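Antigen 43 (Escherichia coli, PDB 4KH3) probably mediates bacterial self-association, being an AIDA-type autotransporter whose passenger domain joins neighbouring cells in aggregates and biofilms by a Velcro-like mechanism. Local coordinates at residues A[366-371]-A[385-390]. Numbering follows the deposited sequence.
Sequences ALMLEK and DTTVNG
Asp385 opens the pairing with its backbone: its carbonyl O takes a CA-H...O contact from Ala366 CA, while its OD1 turns to Thr403 N of the next coil. At Thr386 the methyl CG2 lies 4.0 Å from Leu367 CB, and OG1 and Leu367 N share a water that accepts from the amide. Thr387 uses both its backbone N and its O toward the other strand: N gives a bond of 2.9 Å to Leu367 O, and O accepts from Leu369 N, so the two bonds straddle Met368. Its side chain runs beside that of Met368, pointing the same way; with Met368 CG anti to the backbone N (chi1 165°) and the chain bent beyond it, CE reaches 3.9 Å from Thr387 CG2. On the inward face Val388 CG2 meets Leu369 CD1 at 4.1 Å, the two side chains crossing obliquely. Asn389 N bonds to Leu369 O at 2.8 Å. Back on the face of Met368 and Thr387, Asn389 ND2 reaches Glu370 OE1 on its syn side at 3.2 Å, a bent bond with carboxylate and amide planes 66° apart; Asn389 OD1 is taken by Asn408 ND2. One water accepts from Lys371 N and donates to Glu370 OE1 and Asn389 O, bridging the two backbones at this end of the contact. Gly390 follows with backbone angles at which a CB would be jammed against the preceding carbonyl O. The two segments are equivalent strands of successive coils in the autotransporter beta-helix; the axes of strands 368-370 and 387-389 run parallel, 9° apart in direction, and approach to 4.7 Å. Leu367, Leu369 and Val388 face the interior, against Phe375 of strand 374-377 and Phe393 of strand 392-395, while strand 403-407 continues the stack beyond Val388.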
# COMPACT_ATOMS: atom_id res chain seq x y z
N ALA A 366 -1.61 -30.63 -12.69
CA ALA A 366 -2.83 -30.47 -11.90
C ALA A 366 -2.99 -29.06 -11.31
O ALA A 366 -3.57 -28.89 -10.24
CB ALA A 366 -2.90 -31.55 -10.83
N LEU A 367 -2.47 -28.06 -12.02
CA LEU A 367 -2.72 -26.67 -11.67
C LEU A 367 -4.21 -26.35 -11.66
O LEU A 367 -4.93 -26.69 -12.60
CB LEU A 367 -2.04 -25.75 -12.68
CG LEU A 367 -0.53 -25.71 -12.56
CD1 LEU A 367 -0.02 -24.69 -13.52
CD2 LEU A 367 -0.12 -25.38 -11.15
N MET A 368 -4.67 -25.71 -10.60
CA MET A 368 -6.03 -25.22 -10.55
C MET A 368 -5.97 -23.71 -10.53
O MET A 368 -5.44 -23.12 -9.59
CB MET A 368 -6.76 -25.74 -9.31
CG MET A 368 -8.05 -25.00 -9.00
SD MET A 368 -9.31 -25.17 -10.28
CE MET A 368 -9.97 -26.79 -9.86
N LEU A 369 -6.47 -23.08 -11.58
CA LEU A 369 -6.40 -21.62 -11.67
C LEU A 369 -7.79 -20.96 -11.57
O LEU A 369 -8.50 -20.85 -12.57
CB LEU A 369 -5.69 -21.21 -12.96
CG LEU A 369 -4.29 -21.80 -13.20
CD1 LEU A 369 -3.87 -21.59 -14.65
CD2 LEU A 369 -3.27 -21.17 -12.29
N GLU A 370 -8.16 -20.55 -10.36
CA GLU A 370 -9.40 -19.80 -10.14
C GLU A 370 -9.26 -18.34 -10.59
O GLU A 370 -8.18 -17.89 -10.99
CB GLU A 370 -9.81 -19.82 -8.67
CG GLU A 370 -9.69 -21.17 -7.97
CD GLU A 370 -10.88 -22.07 -8.22
OE1 GLU A 370 -11.82 -21.64 -8.91
OE2 GLU A 370 -10.88 -23.21 -7.71
N LYS A 371 -10.37 -17.61 -10.52
CA LYS A 371 -10.38 -16.20 -10.90
C LYS A 371 -9.29 -15.44 -10.14
O LYS A 371 -9.19 -15.54 -8.91
CB LYS A 371 -11.76 -15.58 -10.67
CG LYS A 371 -11.87 -14.14 -11.15
CD LYS A 371 -13.32 -13.72 -11.35
CE LYS A 371 -13.43 -12.35 -12.04
NZ LYS A 371 -14.85 -12.03 -12.40
N ASP A 385 -3.02 -31.73 -17.24
CA ASP A 385 -4.22 -31.79 -16.42
C ASP A 385 -4.55 -30.46 -15.74
O ASP A 385 -5.12 -30.44 -14.64
CB ASP A 385 -4.13 -32.92 -15.38
CG ASP A 385 -4.24 -34.29 -16.01
OD1 ASP A 385 -4.98 -34.44 -17.00
OD2 ASP A 385 -3.59 -35.23 -15.52
N THR A 386 -4.21 -29.35 -16.40
CA THR A 386 -4.59 -28.04 -15.91
C THR A 386 -6.11 -27.86 -15.94
O THR A 386 -6.77 -28.18 -16.93
CB THR A 386 -4.00 -26.93 -16.75
OG1 THR A 386 -2.62 -27.21 -17.02
CG2 THR A 386 -4.15 -25.60 -16.04
N THR A 387 -6.66 -27.35 -14.84
CA THR A 387 -8.02 -26.84 -14.84
C THR A 387 -7.95 -25.32 -14.67
O THR A 387 -7.42 -24.82 -13.66
CB THR A 387 -8.87 -27.42 -13.69
OG1 THR A 387 -9.00 -28.83 -13.86
CG2 THR A 387 -10.25 -26.80 -13.71
N VAL A 388 -8.45 -24.59 -15.66
CA VAL A 388 -8.60 -23.15 -15.55
C VAL A 388 -10.06 -22.86 -15.30
O VAL A 388 -10.91 -23.16 -16.14
CB VAL A 388 -8.16 -22.43 -16.83
CG1 VAL A 388 -8.16 -20.93 -16.62
CG2 VAL A 388 -6.80 -22.89 -17.25
N ASN A 389 -10.37 -22.29 -14.14
CA ASN A 389 -11.75 -22.03 -13.76
C ASN A 389 -11.95 -20.55 -13.47
O ASN A 389 -12.01 -20.13 -12.32
CB ASN A 389 -12.12 -22.88 -12.53
CG ASN A 389 -13.60 -22.81 -12.19
OD1 ASN A 389 -14.45 -22.67 -13.07
ND2 ASN A 389 -13.91 -22.92 -10.91
N GLY A 390 -12.04 -19.76 -14.54
CA GLY A 390 -12.14 -18.33 -14.39
C GLY A 390 -10.80 -17.62 -14.43
O GLY A 390 -10.74 -16.40 -14.58
O HOH W 1 -1.22 -28.45 -14.68
O HOH W 2 -12.88 -18.97 -9.84